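Local atomic coordinates of PAN2-PAN3 deadenylation complex catalytic subunit pan2 (Neurospora crassa, PDB entry 4CZW), a protein that probably shortens the poly(A) tails of mRNA as the exonuclease subunit of the Pan2-Pan3 deadenylation complex, releasing 5'-AMP. Residues 438-443 with 542-547; 472-477 with 556-561; 43-48 with 101-106; 407-412 with 536-541. All coordinates share one frame; numbering follows the deposited sequence.

Overall arrangement
Along the chain contact 3 closes first, within the pseudo-UCH domain; contacts 4, 1 and 2 then open in that order, and their segments alternate along the chain. Contacts 1 and 2, within the nuclease, both reach the mixed sheet that contains strands 441-451 and 471-481, their centres about 18 Å apart. Helix 529-541 of contact 4 runs on into strand 545-548 of contact 1, with about 12 Å between the two centres. Contact 3 lies about 14 Å, centre to centre, from contact 2, and the two touch where Asn-559 meets the 101-106 segment. That meeting joins the pseudo-UCH scaffold domain, predicted to be inactive, to the nuclease that it accompanies.

Contact 1 (438-443 with 542-547)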
loop_
_atom_site.group_PDB
_atom_site.type_symbol
_atom_site.label_atom_id
_atom_site.label_comp_id
_atom_site.label_asym_id
_atom_site.label_seq_id
_atom_site.Cartn_x
_atom_site.Cartn_y
_atom_site.Cartn_z
ATOM N N PRO A 438 10.336 16.226 16.256
ATOM C CA PRO A 438 9.251 15.794 17.147
ATOM C C PRO A 438 8.651 16.938 17.963
ATOM O O PRO A 438 7.489 16.863 18.360
ATOM C CB PRO A 438 9.939 14.778 18.068
ATOM C CG PRO A 438 11.138 14.319 17.306
ATOM C CD PRO A 438 11.596 15.521 16.541
ATOM N N ASP A 439 9.437 17.982 18.208
ATOM C CA ASP A 439 8.975 19.119 18.997
ATOM C C ASP A 439 8.280 20.162 18.128
ATOM O O ASP A 439 7.569 21.031 18.634
ATOM C CB ASP A 439 10.145 19.760 19.744
ATOM C CG ASP A 439 10.819 18.801 20.705
ATOM O OD1 ASP A 439 10.121 17.931 21.269
ATOM O OD2 ASP A 439 12.047 18.918 20.899
ATOM N N THR A 440 8.488 20.069 16.819
ATOM C CA THR A 440 7.942 21.043 15.882
ATOM C C THR A 440 6.428 20.911 15.726
ATOM O O THR A 440 5.912 19.830 15.445
ATOM C CB THR A 440 8.600 20.909 14.494
ATOM O OG1 THR A 440 10.011 21.132 14.609
ATOM C CG2 THR A 440 8.011 21.919 13.522
ATOM N N VAL A 441 5.725 22.023 15.915
ATOM C CA VAL A 441 4.284 22.071 15.701
ATOM C C VAL A 441 3.968 22.822 14.412
ATOM O O VAL A 441 4.476 23.920 14.187
ATOM C CB VAL A 441 3.555 22.749 16.880
ATOM C CG1 VAL A 441 2.064 22.854 16.596
ATOM C CG2 VAL A 441 3.809 21.988 18.174
ATOM N N ILE A 442 3.137 22.225 13.563
ATOM C CA ILE A 442 2.759 22.858 12.305
ATOM C C ILE A 442 1.240 22.937 12.152
ATOM O O ILE A 442 0.520 21.996 12.487
ATOM C CB ILE A 442 3.358 22.109 11.093
ATOM C CG1 ILE A 442 2.979 20.628 11.130
ATOM C CG2 ILE A 442 4.872 22.260 11.068
ATOM C CD1 ILE A 442 3.535 19.830 9.972
ATOM N N ALA A 443 0.762 24.073 11.654
ATOM C CA ALA A 443 -0.662 24.266 11.405
ATOM C C ALA A 443 -0.988 23.966 9.947
ATOM O O ALA A 443 -0.322 24.468 9.042
ATOM C CB ALA A 443 -1.082 25.681 11.768
ATOM N N LEU A 542 8.861 12.657 10.467
ATOM C CA LEU A 542 9.825 13.455 11.216
ATOM C C LEU A 542 9.363 13.614 12.660
ATOM O O LEU A 542 10.147 13.972 13.539
ATOM C CB LEU A 542 10.029 14.824 10.563
ATOM C CG LEU A 542 10.905 14.855 9.309
ATOM C CD1 LEU A 542 10.997 16.265 8.746
ATOM C CD2 LEU A 542 12.291 14.308 9.611
ATOM N N GLY A 543 8.082 13.342 12.896
ATOM C CA GLY A 543 7.521 13.383 14.233
ATOM C C GLY A 543 6.790 14.673 14.545
ATOM O O GLY A 543 6.479 14.952 15.703
ATOM N N CYS A 544 6.510 15.461 13.511
ATOM C CA CYS A 544 5.852 16.752 13.686
ATOM C C CYS A 544 4.434 16.609 14.227
ATOM O O CYS A 544 3.777 15.588 14.022
ATOM C CB CYS A 544 5.819 17.519 12.363
ATOM S SG CYS A 544 7.442 17.940 11.704
ATOM N N LYS A 545 3.974 17.645 14.920
ATOM C CA LYS A 545 2.617 17.680 15.451
ATOM C C LYS A 545 1.723 18.531 14.557
ATOM O O LYS A 545 1.946 19.732 14.402
ATOM C CB LYS A 545 2.616 18.223 16.881
ATOM C CG LYS A 545 3.496 17.436 17.836
ATOM C CD LYS A 545 3.684 18.165 19.155
ATOM C CE LYS A 545 4.662 17.424 20.053
ATOM N NZ LYS A 545 4.962 18.177 21.303
ATOM N N PHE A 546 0.714 17.902 13.965
ATOM C CA PHE A 546 -0.176 18.588 13.035
ATOM C C PHE A 546 -1.324 19.275 13.766
ATOM O O PHE A 546 -2.127 18.624 14.436
ATOM C CB PHE A 546 -0.720 17.607 11.994
ATOM C CG PHE A 546 0.291 17.202 10.958
ATOM C CD1 PHE A 546 1.313 16.321 11.272
ATOM C CD2 PHE A 546 0.217 17.702 9.668
ATOM C CE1 PHE A 546 2.244 15.950 10.322
ATOM C CE2 PHE A 546 1.145 17.332 8.712
ATOM C CZ PHE A 546 2.160 16.456 9.040
ATOM N N LEU A 547 -1.392 20.595 13.631
ATOM C CA LEU A 547 -2.422 21.391 14.288
ATOM C C LEU A 547 -3.454 21.874 13.273
ATOM O O LEU A 547 -3.099 22.368 12.205
ATOM C CB LEU A 547 -1.789 22.578 15.023
ATOM C CG LEU A 547 -2.602 23.326 16.085
ATOM C CD1 LEU A 547 -1.667 23.960 17.104
ATOM C CD2 LEU A 547 -3.498 24.387 15.462
#
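The carbonyl oxygen of Lys-545 is gripped twice. Ile-442 N donates to Lys-545 O over 2.9 Å, almost straight at 173° and nearly along the C=O axis, while the CA-H of Val-441 makes a weaker contact with the same oxygen. Two like bonds flank it: Lys-545 N to Thr-440 O at 3.0 Å, and Leu-547 N to Ile-442 O. Strands 441-443 and 545-547 thus run parallel, neighbours in the central sheet of the RNase H-like exonuclease domain, and strand 441-451 goes on to Asp-445 and Glu-447, which by similarity bind catalytic metal. On one sheet face Ile-442, its CG1 in the crowded position between N and C (chi1 54°), lays CD1 over a face of the Phe-546 ring, 3.8 Å from the centroid; Leu-539 of helix 529-541 packs against both. On the other face Val-441 CG1 meets Leu-547 CD1 at 3.9 Å, and the extended chain of Lys-545 crosses Val-441 obliquely, CD to CG2, also at 3.9 Å. Lys-545 CE lies 3.3 Å from Pro-438 O. An alanine here would lack the methylenes beyond CB, and would probably uncover Val-441 CG2 and the carbonyl of Pro-438 while leaving the backbone bonds. Gly-543, with phi 98°, ends helix 529-541 in a Schellman motif; Pro-438 CA lies 3.2 Å from Gly-543 O, and a side chain at this glycine would crowd Pro-438 CA.

Contact 2 (472-477 with 556-561)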
loop_
_atom_site.group_PDB
_atom_site.type_symbol
_atom_site.label_atom_id
_atom_site.label_comp_id
_atom_site.label_asym_id
_atom_site.label_seq_id
_atom_site.Cartn_x
_atom_site.Cartn_y
_atom_site.Cartn_z
ATOM N N HIS A 472 -14.006 13.554 -3.315
ATOM C CA HIS A 472 -13.233 14.774 -3.110
ATOM C C HIS A 472 -11.755 14.558 -3.412
ATOM O O HIS A 472 -11.273 13.426 -3.441
ATOM C CB HIS A 472 -13.401 15.286 -1.678
ATOM C CG HIS A 472 -14.757 15.851 -1.390
ATOM N ND1 HIS A 472 -15.160 17.087 -1.847
ATOM C CD2 HIS A 472 -15.800 15.353 -0.685
ATOM C CE1 HIS A 472 -16.394 17.325 -1.440
ATOM N NE2 HIS A 472 -16.805 16.288 -0.732
ATOM N N ALA A 473 -11.041 15.655 -3.632
ATOM C CA ALA A 473 -9.608 15.605 -3.883
ATOM C C ALA A 473 -8.944 16.901 -3.438
ATOM O O ALA A 473 -9.531 17.977 -3.547
ATOM C CB ALA A 473 -9.332 15.346 -5.354
ATOM N N ILE A 474 -7.720 16.790 -2.931
ATOM C CA ILE A 474 -6.970 17.957 -2.489
ATOM C C ILE A 474 -6.626 18.861 -3.666
ATOM O O ILE A 474 -6.003 18.426 -4.633
ATOM C CB ILE A 474 -5.670 17.554 -1.766
ATOM C CG1 ILE A 474 -5.978 16.625 -0.591
ATOM C CG2 ILE A 474 -4.920 18.789 -1.290
ATOM C CD1 ILE A 474 -6.870 17.249 0.457
ATOM N N ALA A 475 -7.045 20.119 -3.582
ATOM C CA ALA A 475 -6.745 21.099 -4.618
ATOM C C ALA A 475 -5.713 22.100 -4.116
ATOM O O ALA A 475 -5.021 22.746 -4.902
ATOM C CB ALA A 475 -8.009 21.814 -5.061
ATOM N N ARG A 476 -5.620 22.220 -2.796
ATOM C CA ARG A 476 -4.670 23.127 -2.167
ATOM C C ARG A 476 -4.320 22.644 -0.764
ATOM O O ARG A 476 -5.198 22.244 -0.000
ATOM C CB ARG A 476 -5.234 24.548 -2.113
ATOM C CG ARG A 476 -4.304 25.561 -1.465
ATOM C CD ARG A 476 -4.990 26.903 -1.278
ATOM N NE ARG A 476 -4.124 27.867 -0.605
ATOM C CZ ARG A 476 -4.510 29.081 -0.228
ATOM N NH1 ARG A 476 -5.752 29.484 -0.454
ATOM N NH2 ARG A 476 -3.654 29.892 0.379
ATOM N N ALA A 477 -3.036 22.679 -0.430
ATOM C CA ALA A 477 -2.577 22.263 0.889
ATOM C C ALA A 477 -1.671 23.321 1.505
ATOM O O ALA A 477 -0.596 23.612 0.982
ATOM C CB ALA A 477 -1.856 20.928 0.803
ATOM N N ARG A 556 -8.213 12.244 5.571
ATOM C CA ARG A 556 -8.903 11.232 4.780
ATOM C C ARG A 556 -8.776 11.500 3.283
ATOM O O ARG A 556 -8.506 10.589 2.501
ATOM C CB ARG A 556 -10.376 11.158 5.180
ATOM C CG ARG A 556 -11.251 10.442 4.168
ATOM C CD ARG A 556 -12.594 10.075 4.765
ATOM N NE ARG A 556 -12.477 8.985 5.728
ATOM C CZ ARG A 556 -12.562 7.697 5.408
ATOM N NH1 ARG A 556 -12.768 7.337 4.149
ATOM N NH2 ARG A 556 -12.443 6.769 6.348
ATOM N N VAL A 557 -8.969 12.755 2.889
ATOM C CA VAL A 557 -8.875 13.139 1.486
ATOM C C VAL A 557 -7.412 13.241 1.057
ATOM O O VAL A 557 -7.066 12.941 -0.086
ATOM C CB VAL A 557 -9.605 14.470 1.222
ATOM C CG1 VAL A 557 -9.559 14.825 -0.256
ATOM C CG2 VAL A 557 -11.044 14.373 1.699
ATOM N N ILE A 558 -6.553 13.652 1.986
ATOM C CA ILE A 558 -5.111 13.632 1.763
ATOM C C ILE A 558 -4.648 12.183 1.603
ATOM O O ILE A 558 -3.648 11.905 0.934
ATOM C CB ILE A 558 -4.347 14.323 2.925
ATOM C CG1 ILE A 558 -4.650 15.822 2.949
ATOM C CG2 ILE A 558 -2.844 14.118 2.809
ATOM C CD1 ILE A 558 -3.976 16.562 4.085
ATOM N N ASN A 559 -5.411 11.268 2.202
ATOM C CA ASN A 559 -5.112 9.836 2.216
ATOM C C ASN A 559 -3.824 9.564 2.985
ATOM O O ASN A 559 -2.839 9.082 2.426
ATOM C CB ASN A 559 -5.019 9.275 0.792
ATOM C CG ASN A 559 -5.170 7.765 0.740
ATOM O OD1 ASN A 559 -5.230 7.176 -0.338
ATOM N ND2 ASN A 559 -5.248 7.132 1.906
ATOM N N ILE A 560 -3.848 9.878 4.276
ATOM C CA ILE A 560 -2.693 9.687 5.141
ATOM C C ILE A 560 -3.154 9.337 6.555
ATOM O O ILE A 560 -4.290 9.627 6.936
ATOM C CB ILE A 560 -1.800 10.948 5.169
ATOM C CG1 ILE A 560 -0.377 10.601 5.616
ATOM C CG2 ILE A 560 -2.413 12.028 6.051
ATOM C CD1 ILE A 560 0.577 11.769 5.560
ATOM N N GLN A 561 -2.278 8.694 7.320
ATOM C CA GLN A 561 -2.575 8.338 8.703
ATOM C C GLN A 561 -1.592 9.013 9.653
ATOM O O GLN A 561 -0.379 8.853 9.521
ATOM C CB GLN A 561 -2.536 6.820 8.891
ATOM C CG GLN A 561 -3.659 6.070 8.188
ATOM C CD GLN A 561 -4.981 6.161 8.928
ATOM O OE1 GLN A 561 -5.022 6.487 10.114
ATOM N NE2 GLN A 561 -6.071 5.871 8.228
#
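This is a purely apolar helix-on-sheet contact, with no hydrogen bond across it, in the RNase H-like exonuclease domain: the last turn of helix 551-558 lies against strand 471-481. It sits beside residues that probably bind the catalytic metals, as in relatives, since the side chain of Ile-558 is about 4 Å from that of Asp-554 and the side chain of Ile-474 about 7 Å from that of Glu-447. Ile-474 does most of the reaching from the strand. Its CG1 is anti to the carbonyl carbon, and chi2 of -61° bends CD1 so that it touches two helix residues, crossing both obliquely: Val-557 at CG1, 3.7 Å away, and Ile-558 at CG1, 3.6 Å away. An alanine in place of Ile-474 would lack CG1, CG2 and CD1, and would probably leave these two side chains poorly packed against the strand. Asn-559, whose positive phi of 65° an asparagine tolerates well, is the C-prime residue of a Schellman motif that stops the helix just after this pair. Beta-branched aliphatics suit the site, being bulky near the backbone; Val-557 has CG1 anti to its own N (chi1 -177°), which sets that methyl 3.7 Å from Ala-473 CA.

Contact 3 (43-48 with 101-106); sequences NNITNS and HATNML
The imidazole of His-101 has the CB of Thr-103 at its edge, in the ring plane, and its ND1 is hydrogen-bonded to Thr-103 OG1 at 2.7 Å, either atom being a possible donor. Ile-45 CD1 approaches this pair obliquely to the ring, 3.2 Å from Thr-103 OG1 and 3.8 Å from His-101 CB. Asn-47 OD1 accepts from the backbone N of Glu-122. Ile-45 opens a type II turn that ends at Ser-48, and Asn-47 takes its third position with phi 61°, which asparagine accepts readily. The turn lies against the start of helix 103-109, where Ala-102 is the N-cap. Here Leu-106, CG anti to its carbonyl carbon (chi1 -63°), sends CD1 to Ile-45 CG2 at 4.0 Å, the side chains crossing near a right angle. The same Leu-106 CD1 lies 3.3 Å from both Thr-46 O and Asn-47 O. By sequence this loop resembles the cysteine box of ubiquitin-specific proteases, with Ser-48 probably at the position of the nucleophile, consistent with the predicted inactivity of this pseudo-UCH domain. No hydrogen bond joins the segments, so the loop is held by Ile-45 and by Leu-106, which packs on the turn's backbone as well as on Ile-45.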
loop_
_atom_site.group_PDB
_atom_site.type_symbol
_atom_site.label_atom_id
_atom_site.label_comp_id
_atom_site.label_asym_id
_atom_site.label_seq_id
_atom_site.Cartn_x
_atom_site.Cartn_y
_atom_site.Cartn_z
ATOM N N ASN A 43 -13.523 -0.389 0.435
ATOM C CA ASN A 43 -13.768 -0.961 -0.887
ATOM C C ASN A 43 -14.677 -0.138 -1.797
ATOM O O ASN A 43 -15.272 -0.677 -2.732
ATOM C CB ASN A 43 -14.365 -2.364 -0.737
ATOM C CG ASN A 43 -15.620 -2.377 0.117
ATOM O OD1 ASN A 43 -16.114 -1.331 0.537
ATOM N ND2 ASN A 43 -16.145 -3.569 0.376
ATOM N N ASN A 44 -14.791 1.158 -1.530
ATOM C CA ASN A 44 -15.642 2.019 -2.341
ATOM C C ASN A 44 -14.832 2.829 -3.340
ATOM O O ASN A 44 -15.190 3.954 -3.686
ATOM C CB ASN A 44 -16.450 2.952 -1.450
ATOM C CG ASN A 44 -15.575 3.803 -0.551
ATOM O OD1 ASN A 44 -14.529 3.357 -0.079
ATOM N ND2 ASN A 44 -15.999 5.037 -0.312
ATOM N N ILE A 45 -13.731 2.245 -3.793
ATOM C CA ILE A 45 -12.810 2.921 -4.692
ATOM C C ILE A 45 -12.658 2.112 -5.975
ATOM O O ILE A 45 -12.815 0.892 -5.969
ATOM C CB ILE A 45 -11.432 3.125 -4.021
ATOM C CG1 ILE A 45 -11.616 3.628 -2.586
ATOM C CG2 ILE A 45 -10.566 4.089 -4.820
ATOM C CD1 ILE A 45 -10.346 3.650 -1.769
ATOM N N THR A 46 -12.382 2.796 -7.080
ATOM C CA THR A 46 -12.099 2.123 -8.339
ATOM C C THR A 46 -10.856 1.255 -8.175
ATOM O O THR A 46 -9.885 1.677 -7.545
ATOM C CB THR A 46 -11.895 3.133 -9.484
ATOM O OG1 THR A 46 -13.038 3.993 -9.571
ATOM C CG2 THR A 46 -11.708 2.414 -10.811
ATOM N N ASN A 47 -10.904 0.044 -8.726
ATOM C CA ASN A 47 -9.813 -0.924 -8.620
ATOM C C ASN A 47 -9.507 -1.306 -7.174
ATOM O O ASN A 47 -8.351 -1.526 -6.814
ATOM C CB ASN A 47 -8.545 -0.384 -9.293
ATOM C CG ASN A 47 -8.771 -0.002 -10.743
ATOM O OD1 ASN A 47 -9.445 -0.714 -11.487
ATOM N ND2 ASN A 47 -8.208 1.129 -11.151
ATOM N N SER A 48 -10.548 -1.394 -6.350
ATOM C CA SER A 48 -10.384 -1.755 -4.945
ATOM C C SER A 48 -10.169 -3.256 -4.774
ATOM O O SER A 48 -10.050 -3.751 -3.653
ATOM C CB SER A 48 -11.596 -1.306 -4.126
ATOM O OG SER A 48 -12.789 -1.894 -4.614
ATOM N N HIS A 101 -7.457 3.314 3.486
ATOM C CA HIS A 101 -7.851 3.251 2.084
ATOM C C HIS A 101 -6.690 3.661 1.184
ATOM O O HIS A 101 -5.868 4.497 1.558
ATOM C CB HIS A 101 -9.079 4.128 1.818
ATOM C CG HIS A 101 -8.821 5.597 1.942
ATOM N ND1 HIS A 101 -8.593 6.406 0.850
ATOM C CD2 HIS A 101 -8.766 6.404 3.028
ATOM C CE1 HIS A 101 -8.405 7.649 1.258
ATOM N NE2 HIS A 101 -8.504 7.676 2.574
ATOM N N ALA A 102 -6.624 3.058 0.002
ATOM C CA ALA A 102 -5.516 3.290 -0.917
ATOM C C ALA A 102 -5.962 4.066 -2.151
ATOM O O ALA A 102 -5.680 3.664 -3.279
ATOM C CB ALA A 102 -4.885 1.967 -1.324
ATOM N N THR A 103 -6.651 5.181 -1.928
ATOM C CA THR A 103 -7.179 5.996 -3.018
ATOM C C THR A 103 -6.079 6.552 -3.919
ATOM O O THR A 103 -6.132 6.399 -5.139
ATOM C CB THR A 103 -8.020 7.169 -2.480
ATOM O OG1 THR A 103 -9.166 6.661 -1.786
ATOM C CG2 THR A 103 -8.482 8.061 -3.618
ATOM N N ASN A 104 -5.085 7.194 -3.311
ATOM C CA ASN A 104 -3.986 7.802 -4.059
ATOM C C ASN A 104 -3.218 6.797 -4.911
ATOM O O ASN A 104 -2.766 7.119 -6.010
ATOM C CB ASN A 104 -3.013 8.501 -3.106
ATOM C CG ASN A 104 -3.625 9.710 -2.425
ATOM O OD1 ASN A 104 -4.733 10.131 -2.754
ATOM N ND2 ASN A 104 -2.893 10.284 -1.477
HETATM N N MSE A 105 -3.075 5.580 -4.399
HETATM C CA MSE A 105 -2.273 4.560 -5.061
HETATM C C MSE A 105 -3.019 3.917 -6.230
HETATM O O MSE A 105 -2.409 3.545 -7.232
HETATM C CB MSE A 105 -1.839 3.496 -4.047
HETATM C CG MSE A 105 -2.513 2.140 -4.198
HETATM SE SE MSE A 105 -1.346 0.854 -5.067
HETATM C CE MSE A 105 0.178 1.032 -3.875
ATOM N N LEU A 106 -4.337 3.797 -6.104
ATOM C CA LEU A 106 -5.153 3.218 -7.164
ATOM C C LEU A 106 -5.393 4.256 -8.249
ATOM O O LEU A 106 -5.628 3.921 -9.411
ATOM C CB LEU A 106 -6.480 2.702 -6.608
ATOM C CG LEU A 106 -6.382 1.569 -5.584
ATOM C CD1 LEU A 106 -7.760 1.192 -5.063
ATOM C CD2 LEU A 106 -5.679 0.361 -6.184
#

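Contact 4 (407-412 with 536-541); sequences TRLDTS and LWVLVN
Leu-409 fills the close-packed half of this contact, between the loop joining helices 404-407 and 412-415 and the last turns of helix 529-541 of the exonuclease domain. Its CG is anti to the backbone N (chi1 172°), and its two methyls divide the work: CD1 meets Trp-537 CZ3 at 3.8 Å, oblique to the indole, while CD2 settles against Val-538 CG1 at 3.8 Å and Asn-541 CB at 3.9 Å. A forked aliphatic suits a place with three neighbours on the helix surface. Asn-541 lies over the indole of Trp-537, ND2 3.2 Å above the ring plane and over its centre, held there by a bond from ND2 to Trp-537 O of 2.9 Å. That carbonyl also accepts from Asn-541 N, so two donors of one residue grip it. The tryptophan ring also meets Tyr-87 of the scaffold domain, and the side chain of Trp-537 lies about 10 Å from the zinc held by His-70, Cys-75, Cys-80 and Cys-83, without touching those residues.

Further along, the contact loosens. Thr-411 gives only a methyl, CG2, at 4.1 Å from Val-538 CG1, and Asp-410 reaches Val-538 through its backbone oxygen. The carboxylate of Asp-410 serves its own loop: OD1 takes Ser-412 N at 3.1 Å from above the carboxylate plane, an Asx turn, and Ser-412 OG by its syn lone pair. No hydrogen bond crosses between the segments: double acceptance by OD1 keeps the Asp-410 carboxylate with its own loop, and apolar Leu-409 is left to meet the helix.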
loop_
_atom_site.group_PDB
_atom_site.type_symbol
_atom_site.label_atom_id
_atom_site.label_comp_id
_atom_site.label_asym_id
_atom_site.label_seq_id
_atom_site.Cartn_x
_atom_site.Cartn_y
_atom_site.Cartn_z
ATOM N N THR A 407 15.111 6.684 10.040
ATOM C CA THR A 407 16.259 7.307 10.689
ATOM C C THR A 407 16.977 8.279 9.756
ATOM O O THR A 407 17.268 9.414 10.132
ATOM C CB THR A 407 17.265 6.247 11.183
ATOM O OG1 THR A 407 16.653 5.444 12.200
ATOM C CG2 THR A 407 18.510 6.909 11.749
ATOM N N ARG A 408 17.256 7.831 8.536
ATOM C CA ARG A 408 17.918 8.677 7.551
ATOM C C ARG A 408 16.956 9.076 6.436
ATOM O O ARG A 408 17.289 8.996 5.253
ATOM C CB ARG A 408 19.143 7.969 6.971
ATOM C CG ARG A 408 20.236 7.703 7.994
ATOM C CD ARG A 408 21.525 7.247 7.331
ATOM N NE ARG A 408 21.368 5.975 6.632
ATOM C CZ ARG A 408 21.539 4.787 7.201
ATOM N NH1 ARG A 408 21.871 4.704 8.483
ATOM N NH2 ARG A 408 21.377 3.679 6.489
ATOM N N LEU A 409 15.762 9.507 6.829
ATOM C CA LEU A 409 14.750 9.974 5.887
ATOM C C LEU A 409 15.223 11.209 5.127
ATOM O O LEU A 409 15.726 12.159 5.724
ATOM C CB LEU A 409 13.445 10.278 6.626
ATOM C CG LEU A 409 12.322 10.959 5.841
ATOM C CD1 LEU A 409 11.770 10.033 4.772
ATOM C CD2 LEU A 409 11.218 11.420 6.782
ATOM N N ASP A 410 15.063 11.191 3.807
ATOM C CA ASP A 410 15.443 12.331 2.981
ATOM C C ASP A 410 14.398 13.435 3.092
ATOM O O ASP A 410 13.201 13.187 2.939
ATOM C CB ASP A 410 15.620 11.908 1.522
ATOM C CG ASP A 410 16.201 13.013 0.662
ATOM O OD1 ASP A 410 15.422 13.843 0.150
ATOM O OD2 ASP A 410 17.439 13.052 0.499
ATOM N N THR A 411 14.855 14.656 3.355
ATOM C CA THR A 411 13.955 15.775 3.610
ATOM C C THR A 411 14.110 16.902 2.592
ATOM O O THR A 411 13.622 18.011 2.808
ATOM C CB THR A 411 14.182 16.358 5.017
ATOM O OG1 THR A 411 15.484 16.954 5.084
ATOM C CG2 THR A 411 14.073 15.268 6.073
ATOM N N SER A 412 14.784 16.610 1.484
ATOM C CA SER A 412 15.103 17.625 0.482
ATOM C C SER A 412 13.864 18.226 -0.182
ATOM O O SER A 412 13.915 19.338 -0.705
ATOM C CB SER A 412 16.021 17.034 -0.589
ATOM O OG SER A 412 15.394 15.954 -1.258
ATOM N N LEU A 536 4.095 16.230 3.144
ATOM C CA LEU A 536 3.292 15.901 4.314
ATOM C C LEU A 536 3.711 14.565 4.918
ATOM O O LEU A 536 3.747 14.412 6.138
ATOM C CB LEU A 536 1.806 15.871 3.948
ATOM C CG LEU A 536 1.249 17.148 3.317
ATOM C CD1 LEU A 536 -0.244 17.018 3.064
ATOM C CD2 LEU A 536 1.547 18.352 4.197
ATOM N N TRP A 537 4.034 13.604 4.056
ATOM C CA TRP A 537 4.447 12.279 4.504
ATOM C C TRP A 537 5.766 12.341 5.267
ATOM O O TRP A 537 5.947 11.647 6.267
ATOM C CB TRP A 537 4.572 11.322 3.316
ATOM C CG TRP A 537 4.920 9.921 3.716
ATOM C CD1 TRP A 537 4.074 8.981 4.228
ATOM C CD2 TRP A 537 6.209 9.299 3.636
ATOM N NE1 TRP A 537 4.755 7.813 4.475
ATOM C CE2 TRP A 537 6.067 7.982 4.119
ATOM C CE3 TRP A 537 7.469 9.726 3.204
ATOM C CZ2 TRP A 537 7.136 7.090 4.182
ATOM C CZ3 TRP A 537 8.529 8.839 3.268
ATOM C CH2 TRP A 537 8.356 7.536 3.753
ATOM N N VAL A 538 6.685 13.173 4.786
ATOM C CA VAL A 538 7.967 13.370 5.453
ATOM C C VAL A 538 7.761 14.014 6.822
ATOM O O VAL A 538 8.350 13.582 7.815
ATOM C CB VAL A 538 8.918 14.244 4.604
ATOM C CG1 VAL A 538 10.086 14.744 5.441
ATOM C CG2 VAL A 538 9.421 13.465 3.401
ATOM N N LEU A 539 6.909 15.032 6.868
ATOM C CA LEU A 539 6.627 15.754 8.106
ATOM C C LEU A 539 6.030 14.845 9.178
ATOM O O LEU A 539 6.289 15.027 10.367
ATOM C CB LEU A 539 5.685 16.929 7.831
ATOM C CG LEU A 539 6.276 18.084 7.022
ATOM C CD1 LEU A 539 5.202 19.095 6.656
ATOM C CD2 LEU A 539 7.407 18.752 7.791
ATOM N N VAL A 540 5.237 13.866 8.754
ATOM C CA VAL A 540 4.662 12.898 9.682
ATOM C C VAL A 540 5.751 12.013 10.282
ATOM O O VAL A 540 5.800 11.812 11.496
ATOM C CB VAL A 540 3.604 12.010 8.996
ATOM C CG1 VAL A 540 3.173 10.879 9.918
ATOM C CG2 VAL A 540 2.405 12.843 8.577
ATOM N N ASN A 541 6.628 11.497 9.427
ATOM C CA ASN A 541 7.695 10.606 9.870
ATOM C C ASN A 541 8.829 11.335 10.585
ATOM O O ASN A 541 9.666 10.706 11.232
ATOM C CB ASN A 541 8.254 9.817 8.685
ATOM C CG ASN A 541 7.317 8.717 8.227
ATOM O OD1 ASN A 541 7.233 7.659 8.850
ATOM N ND2 ASN A 541 6.607 8.961 7.131
#